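Local coordinates for probable ribosomal RNA small subunit methyltransferase (Thermus thermophilus, PDB 3DMH), which transfers a methyl group from S-adenosylmethionine to the exocyclic N2 of a guanosine in 16S ribosomal RNA, at residues 206-209 and 210-213; 115-118 and 119-123; 91-94 and 95-98; 139-143 and 144-148. All blocks are in the same frame, centred on the assembly; numbering follows the deposited sequence.

Contact 1 of 4, residues 206-209 and 210-213; sequences VFSA and GKVD. With SAM (S-adenosylmethionine), chain D; GMP (guanosine), chain E.
F207 and D213 meet between cofactor and substrate, in a loop of the Rossmann-like methyltransferase domain that folds through a type II beta turn, S208 to K211, before helix 214-227. F207 CB begins 3.8 Å from the sulfonium SD of SAM; CG lies near it too, and CD2 comes to 3.4 Å from the same SD. Chi1 of 174° turns CG away from the backbone N and sets one face of the ring against the methyl to be transferred, SAM CE lying 3.4 Å above its plane, over the centre. CD1 and CE1 border that methyl, CE1 at 3.8 Å from SAM CE. A phenyl offers a flat face for the sulfonium methyl to lie against. At the far end CE2 and CZ reach D213 OD2, CZ at 3.0 Å; this oxygen sits at the ring edge, in its plane, while the carboxylate is turned 57° from the ring. D213 is the N-cap of the helix: OD1 accepts from A215 N, while OD2 takes N305 ND2 and the guanosine amino group, GMP N2, at 2.9 Å. G210 takes positive phi, where a side chain would clash with A209 O. S208 OG fastens the loop further, donating to K211 O at 2.7 Å.

Contact 2 of 4, residues 115-118 and 119-123; sequences TAYV and QASLV
T115 opens the first turn of helix 115-128 by giving its carbonyl O to Q119 N, 2.8 Å away. The helix follows strand 102-108 in the N-terminal Rossmann-like half. T115 OG1 makes a weak hydrogen bond to Y148 of the next helix. A116 repeats the helical pattern, its O accepting from A120 N at 3.0 Å; A120, with only a methyl, lets W95 come close to the helix. Y117 follows, and its carbonyl is doubly used: S121 N and S121 OG each lie 3.0 Å from Y117 O and reach it from opposite faces of its plane. Chi1 of -66° sets the S121 hydroxyl beside its own backbone N, directed back along the helix, and also brings OG to 3.8 Å from Y117 CE2. The tyrosine ring itself goes to P94 and W95. An alanine at S121 removes that hydroxyl and would probably leave Y117 O with one helical donor and a gap against P94. V118 closes the segment, its O accepting from L122 N at 2.8 Å. Its CG1 approaches L122 CD1 to 4.1 Å, the two side chains lying side by side and pointing the same way; branched aliphatics suit this buried side, where V118 meets Y148 and L122 meets L107 of strand 102-108. Q119 instead sends its amide to E151. The chemistry implies an amphipathic helix: hydrocarbon fills the buried side, and the serine's polar atom can be buried there because it is satisfied within its own helix turn.

Contact 3 of 4, residues 91-94 and 95-98; sequences LALP and WEAA
The indole of W95 carries L93 and P94 on one face, in a short 3-10 turn of the loop between strands 90-91 and 102-108 of the N-terminal Rossmann-like half. L93 CB stands over the face, 3.9 Å from the centroid of the W95 five-membered ring, a CH-pi contact; P94 CD makes a second, off-centre one, 4.3 Å from the centroid of the six-membered ring. The Y117 ring also meets the indole, the planes about 70° apart. Chi1 of 53° places W95 CG between backbone N and carbonyl carbon, which folds the indole back over the preceding residues, and L93 CD1 then comes to 3.4 Å from W95 NE1. A lysine in place of W95 has no flat surface and would probably leave L93 and P94 without their cover and Y117 without its ring partner. Proline suits the start of the turn, where no N-H is needed; E96 N bonds to L93 O at 2.9 Å and A97 N to P94 O at 3.2 Å. Glutamate suits the next place because its chain, extended beyond CG, reaches back to the backbone: E96 OE1 accepts from L93 N at 2.9 Å, met from above the carboxylate plane, 46° out of it.

Contact 4 of 4, residues 139-143 and 144-148; sequences GDKNK and GFERY
K141 and E146 cross obliquely over the junction between strand 133-140 and helix 145-156, a beta-alpha connection of the Rossmann-like fold. Bends at chi3 and chi4 curl the lysine toward the helix, and K141 NZ meets E146 OE2 at 3.3 Å in a salt bridge, on the anti side of the carboxylate and 34° out of its plane. That same OE2 lies at the edge of the F145 ring, in its plane. F145 is directed toward the strand: with CG opposite the backbone N (chi1 179°), its CD1 lies 3.7 Å from G139 N. Glycine suits position 139, since a CB would press tightly on that ring, and G144, at the N-cap, takes a positive phi where a CB would clash with K143 O. D140 organises the backbone between. Its O accepts from K143 N and, at 3.0 Å, from F145 N, the two donors coming from opposite faces of its carbonyl plane. D140 OD1 takes N142 N at 2.9 Å, an Asx turn. Two waters bridge K141 O, one to E146 N and the other to G144 N. In the surroundings, F145 packs on L109 and on R169 and A171 of strand 168-174, while helix 145-156 runs beside helix 115-128.

Along the chain the order is contact 3, contact 2, contact 4, contact 1. The first three belong to the N-terminal sheet with its helices and loops: contact 2, on helix 115-128, is the middle piece, about 12 Å between centres from contact 3 and about 13 Å from contact 4, and touches both, whereas contacts 3 and 4 are about 23 Å apart. Contact 1 lies in the second half, about 18 Å from contact 2 by centres, with no touch. The two seven-stranded sheets have the same strand order, 3-2-1-4-5-7-6, consistent with a duplicated methyltransferase fold in which the C-terminal copy provides hydrogen bonds to cofactor and guanosine.

Contact 1 of 4, residues 206-209 and 210-213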
loop_
_atom_site.group_PDB
_atom_site.type_symbol
_atom_site.label_atom_id
_atom_site.label_comp_id
_atom_site.label_asym_id
_atom_site.label_seq_id
_atom_site.Cartn_x
_atom_site.Cartn_y
_atom_site.Cartn_z
ATOM N N VAL A 206 0.019 -4.451 6.691
ATOM C CA VAL A 206 1.394 -4.212 6.235
ATOM C C VAL A 206 2.014 -5.487 5.679
ATOM O O VAL A 206 1.587 -6.617 6.027
ATOM C CB VAL A 206 2.293 -3.649 7.374
ATOM C CG1 VAL A 206 1.707 -2.360 7.916
ATOM C CG2 VAL A 206 2.469 -4.697 8.484
ATOM N N PHE A 207 3.012 -5.308 4.813
ATOM C CA PHE A 207 3.773 -6.469 4.342
ATOM C C PHE A 207 4.528 -7.092 5.514
ATOM O O PHE A 207 5.167 -6.385 6.308
ATOM C CB PHE A 207 4.773 -6.048 3.268
ATOM C CG PHE A 207 5.689 -7.156 2.840
ATOM C CD1 PHE A 207 5.223 -8.155 2.004
ATOM C CD2 PHE A 207 7.021 -7.197 3.273
ATOM C CE1 PHE A 207 6.065 -9.199 1.597
ATOM C CE2 PHE A 207 7.877 -8.227 2.872
ATOM C CZ PHE A 207 7.384 -9.228 2.029
ATOM N N SER A 208 4.483 -8.418 5.588
ATOM C CA SER A 208 5.256 -9.176 6.578
ATOM C C SER A 208 4.964 -8.781 8.024
ATOM O O SER A 208 5.870 -8.583 8.832
ATOM C CB SER A 208 6.759 -9.146 6.280
ATOM O OG SER A 208 7.413 -10.178 7.023
ATOM N N ALA A 209 3.675 -8.722 8.352
ATOM C CA ALA A 209 3.239 -8.491 9.720
ATOM C C ALA A 209 3.845 -9.530 10.662
ATOM O O ALA A 209 3.897 -10.715 10.328
ATOM C CB ALA A 209 1.721 -8.577 9.791
ATOM N N GLY A 210 4.288 -9.088 11.834
ATOM C CA GLY A 210 4.632 -10.030 12.918
ATOM C C GLY A 210 6.031 -10.626 12.899
ATOM O O GLY A 210 6.450 -11.238 13.883
ATOM N N LYS A 211 6.761 -10.448 11.794
ATOM C CA LYS A 211 8.132 -10.977 11.674
ATOM C C LYS A 211 8.870 -10.317 10.525
ATOM O O LYS A 211 8.257 -9.906 9.547
ATOM C CB LYS A 211 8.151 -12.494 11.469
ATOM C CG LYS A 211 7.520 -12.969 10.169
ATOM C CD LYS A 211 7.262 -14.477 10.238
ATOM C CE LYS A 211 6.940 -15.058 8.866
ATOM N NZ LYS A 211 5.686 -14.487 8.310
ATOM N N VAL A 212 10.194 -10.242 10.640
ATOM C CA VAL A 212 11.015 -9.683 9.575
ATOM C C VAL A 212 11.085 -10.660 8.396
ATOM O O VAL A 212 11.395 -11.851 8.578
ATOM C CB VAL A 212 12.426 -9.320 10.098
ATOM C CG1 VAL A 212 13.290 -8.784 8.978
ATOM C CG2 VAL A 212 12.324 -8.267 11.198
ATOM N N ASP A 213 10.759 -10.155 7.197
ATOM C CA ASP A 213 10.900 -10.934 5.963
ATOM C C ASP A 213 12.337 -11.469 5.850
ATOM O O ASP A 213 13.292 -10.698 5.904
ATOM C CB ASP A 213 10.555 -10.038 4.752
ATOM C CG ASP A 213 10.632 -10.773 3.403
ATOM O OD1 ASP A 213 11.056 -11.940 3.333
ATOM O OD2 ASP A 213 10.257 -10.149 2.385
HETATM N N SAM D . 10.947 -2.666 2.965
HETATM C CA SAM D . 9.924 -3.447 3.742
HETATM C C SAM D . 10.542 -4.752 4.196
HETATM O O SAM D . 11.623 -5.054 3.672
HETATM O OXT SAM D . 9.945 -5.463 5.022
HETATM C CB SAM D . 8.695 -3.763 2.886
HETATM C CG SAM D . 8.959 -4.578 1.617
HETATM S SD SAM D . 7.407 -4.991 0.757
HETATM C CE SAM D . 7.906 -6.438 -0.220
HETATM C "C5'" SAM D . 7.234 -3.753 -0.562
HETATM C "C4'" SAM D . 6.733 -2.417 -0.040
HETATM O "O4'" SAM D . 6.554 -1.609 -1.201
HETATM C "C3'" SAM D . 5.395 -2.472 0.710
HETATM O "O3'" SAM D . 5.489 -1.885 2.001
HETATM C "C2'" SAM D . 4.441 -1.714 -0.219
HETATM O "O2'" SAM D . 3.369 -1.052 0.422
HETATM C "C1'" SAM D . 5.444 -0.787 -0.902
HETATM N N9 SAM D . 4.900 -0.208 -2.115
HETATM C C8 SAM D . 3.987 -0.753 -3.015
HETATM N N7 SAM D . 3.783 0.127 -4.026
HETATM C C5 SAM D . 4.551 1.242 -3.764
HETATM C C6 SAM D . 4.718 2.471 -4.413
HETATM N N6 SAM D . 4.039 2.768 -5.529
HETATM N N1 SAM D . 5.592 3.377 -3.858
HETATM C C2 SAM D . 6.276 3.106 -2.694
HETATM N N3 SAM D . 6.086 1.918 -1.998
HETATM C C4 SAM D . 5.245 1.019 -2.557
HETATM C "C4'" GMP E . 8.248 -17.093 0.462
HETATM O "O4'" GMP E . 8.789 -15.976 -0.256
HETATM C "C3'" GMP E . 6.740 -16.898 0.480
HETATM O "O3'" GMP E . 6.399 -16.295 1.735
HETATM C "C2'" GMP E . 6.485 -15.911 -0.645
HETATM O "O2'" GMP E . 5.328 -15.114 -0.393
HETATM C "C1'" GMP E . 7.746 -15.064 -0.616
HETATM N N9 GMP E . 8.136 -14.441 -1.898
HETATM C C8 GMP E . 7.935 -14.898 -3.146
HETATM N N7 GMP E . 8.461 -14.053 -4.072
HETATM C C5 GMP E . 9.038 -13.031 -3.402
HETATM C C6 GMP E . 9.774 -11.787 -3.749
HETATM O O6 GMP E . 10.004 -11.486 -4.939
HETATM N N1 GMP E . 10.182 -11.000 -2.736
HETATM C C2 GMP E . 9.952 -11.295 -1.432
HETATM N N2 GMP E . 10.380 -10.471 -0.445
HETATM N N3 GMP E . 9.286 -12.418 -1.043
HETATM C C4 GMP E . 8.824 -13.296 -1.969
HETATM O O HOH W 1 3.437 -12.245 8.142
#

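Contact 2 of 4, residues 115-118 and 119-123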
loop_
_atom_site.group_PDB
_atom_site.type_symbol
_atom_site.label_atom_id
_atom_site.label_comp_id
_atom_site.label_asym_id
_atom_site.label_seq_id
_atom_site.Cartn_x
_atom_site.Cartn_y
_atom_site.Cartn_z
ATOM N N THR A 115 -7.167 -10.452 7.107
ATOM C CA THR A 115 -8.337 -10.458 7.982
ATOM C C THR A 115 -8.447 -9.261 8.923
ATOM O O THR A 115 -9.532 -8.687 9.060
ATOM C CB THR A 115 -8.380 -11.761 8.810
ATOM O OG1 THR A 115 -8.468 -12.867 7.910
ATOM C CG2 THR A 115 -9.578 -11.772 9.766
ATOM N N ALA A 116 -7.341 -8.901 9.575
ATOM C CA ALA A 116 -7.342 -7.811 10.548
ATOM C C ALA A 116 -7.719 -6.494 9.871
ATOM O O ALA A 116 -8.533 -5.721 10.395
ATOM C CB ALA A 116 -5.981 -7.686 11.217
ATOM N N TYR A 117 -7.128 -6.244 8.710
ATOM C CA TYR A 117 -7.406 -5.007 7.985
ATOM C C TYR A 117 -8.855 -4.947 7.514
ATOM O O TYR A 117 -9.517 -3.899 7.616
ATOM C CB TYR A 117 -6.462 -4.863 6.796
ATOM C CG TYR A 117 -6.484 -3.474 6.218
ATOM C CD1 TYR A 117 -5.648 -2.484 6.724
ATOM C CD2 TYR A 117 -7.360 -3.139 5.185
ATOM C CE1 TYR A 117 -5.661 -1.204 6.233
ATOM C CE2 TYR A 117 -7.386 -1.848 4.675
ATOM C CZ TYR A 117 -6.517 -0.886 5.193
ATOM O OH TYR A 117 -6.543 0.399 4.711
ATOM N N VAL A 118 -9.354 -6.074 7.022
ATOM C CA VAL A 118 -10.745 -6.158 6.579
ATOM C C VAL A 118 -11.658 -5.934 7.784
ATOM O O VAL A 118 -12.636 -5.188 7.699
ATOM C CB VAL A 118 -11.082 -7.500 5.864
ATOM C CG1 VAL A 118 -12.581 -7.587 5.547
ATOM C CG2 VAL A 118 -10.256 -7.682 4.589
ATOM N N GLN A 119 -11.346 -6.574 8.919
ATOM C CA GLN A 119 -12.221 -6.456 10.085
ATOM C C GLN A 119 -12.310 -5.020 10.585
ATOM O O GLN A 119 -13.398 -4.536 10.925
ATOM C CB GLN A 119 -11.743 -7.372 11.224
ATOM C CG GLN A 119 -12.673 -7.365 12.439
ATOM C CD GLN A 119 -14.012 -8.021 12.159
ATOM O OE1 GLN A 119 -14.138 -8.825 11.231
ATOM N NE2 GLN A 119 -15.024 -7.680 12.958
ATOM N N ALA A 120 -11.160 -4.348 10.616
ATOM C CA ALA A 120 -11.094 -2.953 11.029
ATOM C C ALA A 120 -11.926 -2.099 10.078
ATOM O O ALA A 120 -12.606 -1.163 10.505
ATOM C CB ALA A 120 -9.646 -2.469 11.032
ATOM N N SER A 121 -11.864 -2.434 8.790
ATOM C CA SER A 121 -12.657 -1.737 7.762
ATOM C C SER A 121 -14.159 -1.955 7.928
ATOM O O SER A 121 -14.952 -1.014 7.773
ATOM C CB SER A 121 -12.219 -2.148 6.354
ATOM O OG SER A 121 -10.884 -1.699 6.107
ATOM N N LEU A 122 -14.538 -3.193 8.257
ATOM C CA LEU A 122 -15.945 -3.525 8.514
ATOM C C LEU A 122 -16.483 -2.758 9.714
ATOM O O LEU A 122 -17.579 -2.200 9.657
ATOM C CB LEU A 122 -16.114 -5.033 8.727
ATOM C CG LEU A 122 -15.955 -5.897 7.467
ATOM C CD1 LEU A 122 -15.969 -7.387 7.816
ATOM C CD2 LEU A 122 -17.027 -5.564 6.429
ATOM N N VAL A 123 -15.714 -2.735 10.804
ATOM C CA VAL A 123 -16.139 -1.981 11.990
ATOM C C VAL A 123 -16.181 -0.473 11.718
ATOM O O VAL A 123 -17.112 0.211 12.151
ATOM C CB VAL A 123 -15.260 -2.285 13.213
ATOM C CG1 VAL A 123 -15.771 -1.522 14.422
ATOM C CG2 VAL A 123 -15.267 -3.779 13.500
#

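Contact 3 of 4, residues 91-94 and 95-98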
loop_
_atom_site.group_PDB
_atom_site.type_symbol
_atom_site.label_atom_id
_atom_site.label_comp_id
_atom_site.label_asym_id
_atom_site.label_seq_id
_atom_site.Cartn_x
_atom_site.Cartn_y
_atom_site.Cartn_z
ATOM N N LEU A 91 -6.373 11.459 2.575
ATOM C CA LEU A 91 -5.332 10.524 2.952
ATOM C C LEU A 91 -5.701 10.034 4.355
ATOM O O LEU A 91 -5.497 10.736 5.349
ATOM C CB LEU A 91 -4.003 11.278 2.966
ATOM C CG LEU A 91 -3.558 11.815 1.601
ATOM C CD1 LEU A 91 -2.631 13.004 1.852
ATOM C CD2 LEU A 91 -2.882 10.714 0.774
ATOM N N ALA A 92 -6.249 8.826 4.421
ATOM C CA ALA A 92 -6.866 8.390 5.674
ATOM C C ALA A 92 -7.030 6.894 5.744
ATOM O O ALA A 92 -7.246 6.242 4.737
ATOM C CB ALA A 92 -8.205 9.069 5.854
ATOM N N LEU A 93 -6.885 6.364 6.956
ATOM C CA LEU A 93 -7.204 4.984 7.216
ATOM C C LEU A 93 -8.717 4.814 7.306
ATOM O O LEU A 93 -9.434 5.745 7.697
ATOM C CB LEU A 93 -6.595 4.578 8.556
ATOM C CG LEU A 93 -5.087 4.823 8.673
ATOM C CD1 LEU A 93 -4.675 4.732 10.135
ATOM C CD2 LEU A 93 -4.316 3.819 7.835
ATOM N N PRO A 94 -9.223 3.608 6.980
ATOM C CA PRO A 94 -10.668 3.411 6.991
ATOM C C PRO A 94 -11.263 3.717 8.356
ATOM O O PRO A 94 -12.341 4.325 8.446
ATOM C CB PRO A 94 -10.829 1.919 6.651
ATOM C CG PRO A 94 -9.583 1.542 5.930
ATOM C CD PRO A 94 -8.484 2.431 6.469
ATOM N N TRP A 95 -10.543 3.326 9.413
ATOM C CA TRP A 95 -11.020 3.544 10.775
ATOM C C TRP A 95 -10.844 4.966 11.317
ATOM O O TRP A 95 -11.129 5.241 12.499
ATOM C CB TRP A 95 -10.406 2.520 11.735
ATOM C CG TRP A 95 -8.920 2.463 11.663
ATOM C CD1 TRP A 95 -8.044 3.221 12.373
ATOM C CD2 TRP A 95 -8.132 1.586 10.843
ATOM N NE1 TRP A 95 -6.750 2.870 12.063
ATOM C CE2 TRP A 95 -6.774 1.877 11.116
ATOM C CE3 TRP A 95 -8.440 0.589 9.905
ATOM C CZ2 TRP A 95 -5.713 1.194 10.490
ATOM C CZ3 TRP A 95 -7.380 -0.096 9.275
ATOM C CH2 TRP A 95 -6.039 0.218 9.568
ATOM N N GLU A 96 -10.399 5.870 10.456
ATOM C CA GLU A 96 -10.387 7.286 10.792
ATOM C C GLU A 96 -11.714 7.944 10.413
ATOM O O GLU A 96 -11.883 9.145 10.630
ATOM C CB GLU A 96 -9.186 8.008 10.167
ATOM C CG GLU A 96 -7.866 7.625 10.858
ATOM C CD GLU A 96 -6.638 8.251 10.225
ATOM O OE1 GLU A 96 -6.649 8.448 8.985
ATOM O OE2 GLU A 96 -5.678 8.547 10.978
ATOM N N ALA A 97 -12.655 7.159 9.882
ATOM C CA ALA A 97 -13.966 7.679 9.490
ATOM C C ALA A 97 -14.715 8.285 10.672
ATOM O O ALA A 97 -14.673 7.753 11.768
ATOM C CB ALA A 97 -14.814 6.590 8.843
ATOM N N ALA A 98 -15.375 9.410 10.414
ATOM C CA ALA A 98 -16.247 10.066 11.389
ATOM C C ALA A 98 -17.412 9.159 11.789
ATOM O O ALA A 98 -18.104 8.597 10.933
ATOM C CB ALA A 98 -16.762 11.381 10.815
#

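Contact 4 of 4, residues 139-143 and 144-148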
loop_
_atom_site.group_PDB
_atom_site.type_symbol
_atom_site.label_atom_id
_atom_site.label_comp_id
_atom_site.label_asym_id
_atom_site.label_seq_id
_atom_site.Cartn_x
_atom_site.Cartn_y
_atom_site.Cartn_z
ATOM N N GLY A 139 -16.987 -8.021 -3.038
ATOM C CA GLY A 139 -15.774 -8.825 -2.960
ATOM C C GLY A 139 -15.830 -10.067 -3.818
ATOM O O GLY A 139 -16.559 -10.115 -4.815
ATOM N N ASP A 140 -15.064 -11.065 -3.396
ATOM C CA ASP A 140 -14.732 -12.234 -4.204
ATOM C C ASP A 140 -14.913 -13.472 -3.329
ATOM O O ASP A 140 -14.326 -13.570 -2.254
ATOM C CB ASP A 140 -13.264 -12.073 -4.643
ATOM C CG ASP A 140 -12.785 -13.152 -5.612
ATOM O OD1 ASP A 140 -13.426 -14.210 -5.764
ATOM O OD2 ASP A 140 -11.711 -12.919 -6.209
ATOM N N LYS A 141 -15.748 -14.412 -3.767
ATOM C CA LYS A 141 -15.932 -15.622 -2.988
ATOM C C LYS A 141 -14.644 -16.438 -2.842
ATOM O O LYS A 141 -14.505 -17.194 -1.880
ATOM C CB LYS A 141 -17.058 -16.477 -3.571
ATOM C CG LYS A 141 -18.451 -16.006 -3.171
ATOM C CD LYS A 141 -19.515 -16.725 -3.979
ATOM C CE LYS A 141 -19.651 -18.192 -3.601
ATOM N NZ LYS A 141 -20.430 -18.382 -2.346
ATOM N N ASN A 142 -13.711 -16.273 -3.783
ATOM C CA ASN A 142 -12.383 -16.892 -3.688
ATOM C C ASN A 142 -11.452 -16.131 -2.745
ATOM O O ASN A 142 -10.332 -16.583 -2.466
ATOM C CB ASN A 142 -11.708 -16.975 -5.061
ATOM C CG ASN A 142 -12.526 -17.738 -6.074
ATOM O OD1 ASN A 142 -12.715 -17.274 -7.201
ATOM N ND2 ASN A 142 -13.023 -18.909 -5.687
ATOM N N LYS A 143 -11.903 -14.969 -2.280
ATOM C CA LYS A 143 -11.103 -14.146 -1.375
ATOM C C LYS A 143 -11.933 -13.680 -0.178
ATOM O O LYS A 143 -11.971 -12.486 0.149
ATOM C CB LYS A 143 -10.465 -12.965 -2.115
ATOM C CG LYS A 143 -9.564 -13.397 -3.255
ATOM C CD LYS A 143 -8.952 -12.202 -3.940
ATOM C CE LYS A 143 -8.205 -12.601 -5.190
ATOM N NZ LYS A 143 -7.655 -11.380 -5.847
ATOM N N GLY A 144 -12.614 -14.636 0.450
ATOM C CA GLY A 144 -13.272 -14.421 1.735
ATOM C C GLY A 144 -14.619 -13.718 1.769
ATOM O O GLY A 144 -15.125 -13.438 2.856
ATOM N N PHE A 145 -15.233 -13.466 0.617
ATOM C CA PHE A 145 -16.515 -12.737 0.616
ATOM C C PHE A 145 -17.570 -13.313 1.572
ATOM O O PHE A 145 -18.229 -12.573 2.309
ATOM C CB PHE A 145 -17.130 -12.578 -0.783
ATOM C CG PHE A 145 -18.458 -11.861 -0.761
ATOM C CD1 PHE A 145 -18.507 -10.470 -0.719
ATOM C CD2 PHE A 145 -19.653 -12.576 -0.715
ATOM C CE1 PHE A 145 -19.732 -9.798 -0.664
ATOM C CE2 PHE A 145 -20.875 -11.912 -0.659
ATOM C CZ PHE A 145 -20.913 -10.516 -0.636
ATOM N N GLU A 146 -17.745 -14.629 1.563
ATOM C CA GLU A 146 -18.801 -15.206 2.390
ATOM C C GLU A 146 -18.524 -14.987 3.874
ATOM O O GLU A 146 -19.429 -14.613 4.618
ATOM C CB GLU A 146 -19.077 -16.673 2.045
ATOM C CG GLU A 146 -19.781 -16.863 0.686
ATOM C CD GLU A 146 -21.106 -16.081 0.525
ATOM O OE1 GLU A 146 -21.784 -15.760 1.535
ATOM O OE2 GLU A 146 -21.478 -15.798 -0.637
ATOM N N ARG A 147 -17.266 -15.169 4.281
ATOM C CA ARG A 147 -16.854 -14.932 5.666
ATOM C C ARG A 147 -17.048 -13.470 6.083
ATOM O O ARG A 147 -17.589 -13.193 7.163
ATOM C CB ARG A 147 -15.413 -15.434 5.903
ATOM C CG ARG A 147 -14.639 -14.785 7.068
ATOM C CD ARG A 147 -13.304 -15.508 7.357
ATOM N NE ARG A 147 -12.110 -14.861 6.818
ATOM C CZ ARG A 147 -11.558 -15.166 5.649
ATOM N NH1 ARG A 147 -12.111 -16.093 4.873
ATOM N NH2 ARG A 147 -10.465 -14.549 5.252
ATOM N N TYR A 148 -16.637 -12.543 5.214
ATOM C CA TYR A 148 -16.718 -11.128 5.544
ATOM C C TYR A 148 -18.153 -10.614 5.514
ATOM O O TYR A 148 -18.532 -9.790 6.350
ATOM C CB TYR A 148 -15.803 -10.312 4.630
ATOM C CG TYR A 148 -14.328 -10.637 4.801
ATOM C CD1 TYR A 148 -13.741 -10.685 6.072
ATOM C CD2 TYR A 148 -13.512 -10.859 3.685
ATOM C CE1 TYR A 148 -12.361 -10.960 6.224
ATOM C CE2 TYR A 148 -12.142 -11.134 3.825
ATOM C CZ TYR A 148 -11.576 -11.179 5.100
ATOM O OH TYR A 148 -10.219 -11.444 5.244
HETATM O O HOH W 2 -16.301 -16.861 0.196
HETATM O O HOH W 3 -12.435 -17.445 0.408
#